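Local coordinates for protein cytochrome C2 (Rhodospirillum rubrum, PDB 3C2C) that carries a covalently attached c-type haem and, as a class I cytochrome c, probably shuttles single electrons in the bacterium's photosynthetic electron transport, at residues K9-K13 / L95-E100; N26-N31 / K43-Y48. All coordinates share one frame; numbering follows the deposited sequence.

Interaction 1 of 2, residues K9-K13 / L95-E100; sequences KVSKK and LTKDDE. With HEM (protoporphyrin IX containing Fe), chain B.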
# COMPACT_ATOMS: atom_id res chain seq x y z
N LYS A 9 -10.95 11.25 2.95
CA LYS A 9 -11.69 11.41 1.75
C LYS A 9 -11.26 10.62 0.50
O LYS A 9 -11.99 9.90 -0.20
CB LYS A 9 -11.95 12.85 1.37
CG LYS A 9 -12.55 13.86 2.40
CD LYS A 9 -13.94 13.48 2.78
CE LYS A 9 -14.64 14.69 3.70
NZ LYS A 9 -15.86 13.77 4.04
N VAL A 10 -9.92 10.86 0.10
CA VAL A 10 -9.34 10.19 -1.01
C VAL A 10 -9.39 8.64 -0.86
O VAL A 10 -9.64 7.90 -1.79
CB VAL A 10 -7.78 10.60 -1.13
CG1 VAL A 10 -7.23 9.85 -2.47
CG2 VAL A 10 -7.80 12.05 -1.50
N SER A 11 -9.21 8.28 0.38
CA SER A 11 -9.12 6.82 0.70
C SER A 11 -10.38 6.00 0.28
O SER A 11 -10.31 4.77 0.19
CB SER A 11 -8.84 6.47 2.22
OG SER A 11 -9.93 6.73 3.03
N LYS A 12 -11.43 6.82 0.11
CA LYS A 12 -12.71 6.20 -0.35
C LYS A 12 -12.52 5.57 -1.72
O LYS A 12 -13.11 4.54 -2.05
CB LYS A 12 -13.97 7.06 -0.25
CG LYS A 12 -14.30 7.96 0.87
CD LYS A 12 -14.92 7.91 2.35
N LYS A 13 -11.53 5.98 -2.47
CA LYS A 13 -11.07 5.39 -3.70
C LYS A 13 -10.49 4.03 -3.50
O LYS A 13 -10.54 3.23 -4.40
CB LYS A 13 -10.13 6.40 -4.39
CG LYS A 13 -10.99 7.55 -4.91
CD LYS A 13 -10.42 8.21 -6.18
CE LYS A 13 -9.30 9.13 -5.61
NZ LYS A 13 -9.12 10.34 -6.57
N LEU A 95 -2.95 6.13 -7.83
CA LEU A 95 -3.22 7.56 -7.65
C LEU A 95 -2.27 8.44 -8.56
O LEU A 95 -1.11 8.07 -8.62
CB LEU A 95 -3.10 7.99 -6.18
CG LEU A 95 -4.13 7.69 -5.12
CD1 LEU A 95 -3.69 8.10 -3.79
CD2 LEU A 95 -5.41 8.35 -5.57
N THR A 96 -2.71 9.52 -9.25
CA THR A 96 -1.79 10.25 -10.16
C THR A 96 -1.65 11.60 -9.51
O THR A 96 -0.56 12.22 -9.79
CB THR A 96 -2.29 10.34 -11.58
OG1 THR A 96 -3.22 11.34 -11.59
CG2 THR A 96 -2.57 9.06 -12.37
N LYS A 97 -2.28 12.16 -8.56
CA LYS A 97 -2.25 13.54 -8.14
C LYS A 97 -1.47 13.58 -6.92
O LYS A 97 -1.59 12.77 -6.03
CB LYS A 97 -3.57 14.36 -8.01
CG LYS A 97 -4.45 14.13 -9.15
CD LYS A 97 -5.42 15.04 -9.77
CE LYS A 97 -5.98 14.39 -11.14
NZ LYS A 97 -7.33 13.69 -10.49
N ASP A 98 -0.52 14.46 -6.89
CA ASP A 98 0.47 14.47 -5.79
C ASP A 98 -0.07 14.83 -4.45
O ASP A 98 0.31 14.33 -3.40
CB ASP A 98 1.76 15.36 -6.26
CG ASP A 98 2.89 14.35 -6.95
OD1 ASP A 98 3.08 13.12 -6.97
OD2 ASP A 98 3.40 15.09 -7.80
N ASP A 99 -1.01 15.74 -4.59
CA ASP A 99 -1.66 16.19 -3.29
C ASP A 99 -2.33 14.94 -2.69
O ASP A 99 -2.37 14.83 -1.55
CB ASP A 99 -2.50 17.41 -3.55
CG ASP A 99 -3.74 17.24 -4.53
OD1 ASP A 99 -4.82 17.36 -3.72
OD2 ASP A 99 -4.27 17.07 -5.75
N GLU A 100 -3.14 14.21 -3.55
CA GLU A 100 -3.82 12.99 -3.16
C GLU A 100 -2.91 12.03 -2.45
O GLU A 100 -3.30 11.48 -1.43
CB GLU A 100 -4.68 12.36 -4.25
CG GLU A 100 -5.82 13.26 -4.78
CD GLU A 100 -6.81 12.70 -5.70
OE1 GLU A 100 -7.93 13.16 -6.09
OE2 GLU A 100 -6.52 11.48 -6.01
CHA HEM B . -1.97 -4.24 -1.86
CHB HEM B . -2.62 0.49 -0.65
CHC HEM B . -6.33 0.71 -3.87
CHD HEM B . -5.98 -4.02 -4.71
C1A HEM B . -1.84 -2.92 -1.37
C2A HEM B . -0.76 -2.50 -0.50
C3A HEM B . -1.00 -1.27 -0.08
C4A HEM B . -2.13 -0.74 -0.86
CMA HEM B . -0.03 -0.37 0.81
CAA HEM B . 0.40 -3.49 -0.01
CBA HEM B . 0.27 -4.05 1.46
CGA HEM B . 1.32 -5.04 1.82
O1A HEM B . 2.47 -5.05 1.19
O2A HEM B . 1.09 -5.67 2.86
C1B HEM B . -3.83 0.85 -1.35
C2B HEM B . -4.32 2.19 -1.34
C3B HEM B . -5.30 2.19 -2.27
C4B HEM B . -5.37 0.98 -2.97
CMB HEM B . -3.92 3.28 -0.28
CAB HEM B . -6.12 3.47 -2.79
CBB HEM B . -5.44 4.75 -2.86
C1C HEM B . -6.50 -0.52 -4.36
C2C HEM B . -7.68 -0.95 -5.28
C3C HEM B . -7.45 -2.21 -5.61
C4C HEM B . -6.43 -2.73 -4.67
CMC HEM B . -8.49 0.16 -5.93
CAC HEM B . -8.26 -3.13 -6.56
CBC HEM B . -8.76 -2.75 -7.77
C1D HEM B . -4.84 -4.47 -4.06
C2D HEM B . -4.31 -5.79 -4.13
C3D HEM B . -3.22 -5.85 -3.34
C4D HEM B . -2.95 -4.56 -2.82
CMD HEM B . -5.05 -6.88 -5.00
CAD HEM B . -2.26 -7.08 -3.15
CBD HEM B . -1.43 -7.13 -4.43
CGD HEM B . -0.76 -8.45 -4.75
O1D HEM B . -0.43 -9.23 -3.82
O2D HEM B . -0.41 -8.64 -5.99
NA HEM B . -2.63 -1.84 -1.53
NB HEM B . -4.42 0.15 -2.44
NC HEM B . -5.80 -1.65 -4.07
ND HEM B . -3.99 -3.67 -3.28
FE HEM B . -4.22 -1.78 -2.82
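The backbones of K9-K13 and L95-E100 come closest where V10 faces E100, their CA atoms 6.6 Å apart, and they spread toward the K13 and L95 end. At V10 and E100 the end region of helix 4-10 meets the first turn of helix 98-108, for which K97 is the N-cap residue; this is the packing of N- and C-terminal helices that marks the cytochrome c fold. V10 divides its two methyls: CG1, anti to the backbone N (chi1 -177°), reaches L95 CD2 at 3.9 Å, while CG2 lies 4.0 Å from E100 CG. L95 is shared in turn, its CD1 resting 3.9 Å from HEM CBB as CD2 touches V10 and, at 4.0 Å, K13 CE. Beyond this apolar patch the K13 chain, bent at chi2 and chi3, crosses the extended E100 chain at about a right angle. Its ammonium forms a salt bridge, with NZ 2.9 Å from E100 OE2 on the syn side of the carboxylate, 20° out of its plane; the second bond, from NZ to OE1 at 3.1 Å, is weak. V104, further along helix 98-108, touches both V10 and L95. K97 NZ, 5.5 Å from K13 NZ, is a like charge whose repulsion the carboxylate of E100 would probably offset.

Interaction 2 of 2, residues N26-N31 / K43-Y48; sequences NKVGPN and KDNYAY. Unlike the reference sequence in segment 43-48: N45 (reference Asp). With HEM (protoporphyrin IX containing Fe), chain B.
Y46 lays one face of its ring against P30, a CH-pi contact in which P30 CD stands 3.8 Å from the ring centroid and 12° off the normal. The two segments are haem-lining loops of the cytochrome c fold, and K43-Y46 forms a type I beta turn. With CG anti to the backbone N (chi1 -180°), Y46 extends across the loop pair, and its OH donates to V28 O at 2.6 Å, in the carbonyl plane and on a lone pair. N26 meets the edge of the same ring, its amide turned nearly perpendicular to the ring plane. The Y48 hydroxyl approaches P30 CB to 3.5 Å, accepts from K43 N and gives a weak hydrogen bond to the propionate atom HEM O2A, so a single phenol links the turn to the haem. P30 CD also lies against the porphyrin, as does the backbone of G29, whose CA sits 3.7 Å from HEM C2D. Further out, K43 NZ bonds both N31 O and N31 OD1, approaching the first from well above its carbonyl plane, and binds F33 O as well. The N31 amide is held from its other end by T19 and D21. P30 O accepts from H18 ND1, the histidine of the CXXCH haem-binding motif, so this loop also positions the probable axial ligand. Across the loop, N26 OD1 receives the N31 amide hydrogen at 2.9 Å, with an N-H...O angle of 167°, and N26 ND2 donates to a water that bonds onward to N45 O.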
# COMPACT_ATOMS: atom_id res chain seq x y z
N ASN A 26 -10.28 -9.18 4.35
CA ASN A 26 -9.44 -9.13 3.16
C ASN A 26 -10.50 -9.21 1.99
O ASN A 26 -10.61 -10.27 1.47
CB ASN A 26 -8.30 -10.12 3.07
CG ASN A 26 -7.19 -10.11 4.04
OD1 ASN A 26 -6.91 -8.99 4.61
ND2 ASN A 26 -6.81 -11.25 4.42
N LYS A 27 -10.99 -8.10 1.55
CA LYS A 27 -11.93 -8.10 0.44
C LYS A 27 -11.44 -8.51 -0.93
O LYS A 27 -12.08 -9.40 -1.68
CB LYS A 27 -12.52 -6.66 0.24
CG LYS A 27 -13.15 -6.27 1.60
CD LYS A 27 -14.29 -5.46 0.87
CE LYS A 27 -13.79 -4.15 0.64
NZ LYS A 27 -15.10 -3.36 0.60
N VAL A 28 -10.60 -7.68 -1.56
CA VAL A 28 -9.87 -8.00 -2.79
C VAL A 28 -8.30 -7.94 -2.47
O VAL A 28 -7.62 -8.95 -2.68
CB VAL A 28 -10.20 -7.07 -3.88
CG1 VAL A 28 -9.38 -7.03 -5.14
CG2 VAL A 28 -11.83 -7.03 -4.06
N GLY A 29 -7.94 -6.75 -1.97
CA GLY A 29 -6.58 -6.61 -1.38
C GLY A 29 -6.62 -6.74 0.19
O GLY A 29 -7.59 -7.00 0.83
N PRO A 30 -5.37 -6.85 0.80
CA PRO A 30 -5.32 -7.11 2.23
C PRO A 30 -5.90 -5.88 2.95
O PRO A 30 -5.81 -4.73 2.60
CB PRO A 30 -3.74 -7.22 2.58
CG PRO A 30 -3.29 -6.26 1.55
CD PRO A 30 -3.98 -6.63 0.23
N ASN A 31 -6.41 -6.14 4.17
CA ASN A 31 -6.73 -4.97 5.08
C ASN A 31 -5.42 -4.08 5.31
O ASN A 31 -4.32 -4.70 5.60
CB ASN A 31 -7.11 -5.60 6.43
CG ASN A 31 -7.38 -4.60 7.60
OD1 ASN A 31 -6.44 -4.55 8.40
ND2 ASN A 31 -8.59 -4.09 7.79
N LYS A 43 0.31 -8.71 5.90
CA LYS A 43 -0.84 -9.46 6.53
C LYS A 43 -0.56 -10.94 6.31
O LYS A 43 -0.71 -11.51 5.22
CB LYS A 43 -2.24 -9.03 5.91
CG LYS A 43 -2.89 -7.78 6.46
CD LYS A 43 -2.69 -7.59 7.98
CE LYS A 43 -3.65 -6.59 8.60
NZ LYS A 43 -3.48 -5.17 8.24
N ASP A 44 -0.45 -11.78 7.35
CA ASP A 44 -0.13 -13.24 7.32
C ASP A 44 -1.29 -14.10 6.68
O ASP A 44 -1.01 -15.28 6.50
CB ASP A 44 0.28 -13.85 8.64
CG ASP A 44 1.49 -13.29 9.30
OD1 ASP A 44 2.08 -13.25 10.34
OD2 ASP A 44 2.21 -12.98 8.34
N ASN A 45 -2.56 -13.49 6.78
CA ASN A 45 -3.63 -14.29 6.24
C ASN A 45 -3.94 -13.91 4.79
O ASN A 45 -4.96 -14.38 4.27
CB ASN A 45 -4.82 -14.14 7.21
CG ASN A 45 -5.47 -12.80 7.34
OD1 ASN A 45 -6.73 -12.79 7.55
ND2 ASN A 45 -4.86 -11.73 6.88
N TYR A 46 -3.09 -13.14 4.12
CA TYR A 46 -3.49 -12.82 2.68
C TYR A 46 -2.56 -13.49 1.77
O TYR A 46 -1.38 -13.65 2.19
CB TYR A 46 -3.36 -11.28 2.68
CG TYR A 46 -3.74 -10.82 1.29
CD1 TYR A 46 -5.13 -10.57 1.01
CD2 TYR A 46 -2.87 -10.65 0.24
CE1 TYR A 46 -5.56 -10.24 -0.26
CE2 TYR A 46 -3.32 -10.23 -0.98
CZ TYR A 46 -4.60 -10.02 -1.36
OH TYR A 46 -5.09 -9.68 -2.59
N ALA A 47 -2.94 -14.07 0.66
CA ALA A 47 -1.97 -14.64 -0.29
C ALA A 47 -1.42 -13.61 -1.21
O ALA A 47 -2.14 -13.30 -2.29
CB ALA A 47 -2.76 -15.60 -1.24
N TYR A 48 -0.33 -13.02 -0.96
CA TYR A 48 0.25 -11.95 -1.87
C TYR A 48 0.95 -12.47 -3.11
O TYR A 48 1.43 -13.67 -3.04
CB TYR A 48 1.33 -11.27 -1.08
CG TYR A 48 0.87 -10.29 -0.02
CD1 TYR A 48 0.48 -8.98 -0.38
CD2 TYR A 48 0.78 -10.81 1.25
CE1 TYR A 48 -0.00 -8.22 0.70
CE2 TYR A 48 0.31 -9.99 2.34
CZ TYR A 48 -0.04 -8.67 2.01
OH TYR A 48 -0.32 -7.82 3.05
CHA HEM B . -1.97 -4.24 -1.86
CHB HEM B . -2.62 0.49 -0.65
CHC HEM B . -6.33 0.71 -3.87
CHD HEM B . -5.98 -4.02 -4.71
C1A HEM B . -1.84 -2.92 -1.37
C2A HEM B . -0.76 -2.50 -0.50
C3A HEM B . -1.00 -1.27 -0.08
C4A HEM B . -2.13 -0.74 -0.86
CMA HEM B . -0.03 -0.37 0.81
CAA HEM B . 0.40 -3.49 -0.01
CBA HEM B . 0.27 -4.05 1.46
CGA HEM B . 1.32 -5.04 1.82
O1A HEM B . 2.47 -5.05 1.19
O2A HEM B . 1.09 -5.67 2.86
C1B HEM B . -3.83 0.85 -1.35
C2B HEM B . -4.32 2.19 -1.34
C3B HEM B . -5.30 2.19 -2.27
C4B HEM B . -5.37 0.98 -2.97
CMB HEM B . -3.92 3.28 -0.28
CAB HEM B . -6.12 3.47 -2.79
CBB HEM B . -5.44 4.75 -2.86
C1C HEM B . -6.50 -0.52 -4.36
C2C HEM B . -7.68 -0.95 -5.28
C3C HEM B . -7.45 -2.21 -5.61
C4C HEM B . -6.43 -2.73 -4.67
CMC HEM B . -8.49 0.16 -5.93
CAC HEM B . -8.26 -3.13 -6.56
CBC HEM B . -8.76 -2.75 -7.77
C1D HEM B . -4.84 -4.47 -4.06
C2D HEM B . -4.31 -5.79 -4.13
C3D HEM B . -3.22 -5.85 -3.34
C4D HEM B . -2.95 -4.56 -2.82
CMD HEM B . -5.05 -6.88 -5.00
CAD HEM B . -2.26 -7.08 -3.15
CBD HEM B . -1.43 -7.13 -4.43
CGD HEM B . -0.76 -8.45 -4.75
O1D HEM B . -0.43 -9.23 -3.82
O2D HEM B . -0.41 -8.64 -5.99
NA HEM B . -2.63 -1.84 -1.53
NB HEM B . -4.42 0.15 -2.44
NC HEM B . -5.80 -1.65 -4.07
ND HEM B . -3.99 -3.67 -3.28
FE HEM B . -4.22 -1.78 -2.82
O HOH W 1 -7.96 -13.60 3.56

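Overall arrangement
The segments of interaction 2 both fall between those of interaction 1 in sequence: K9-K13 comes first, then N26-N31 and K43-Y48, and L95-E100 last. Their centres are 21 Å apart, the chain's centre lies between them, and their nearest atoms remain about 9 Å apart. Interaction 1 joins the end region of helix 4-10 to the start of helix 98-108 and the turn before it, whereas interaction 2 joins two loops between helices 4-10 and 50-57. What they share is the haem: L95 of interaction 1 touches a side arm, and interaction 2 reaches the ring and a propionate. Parts distant in sequence thus line different portions of one haem pocket.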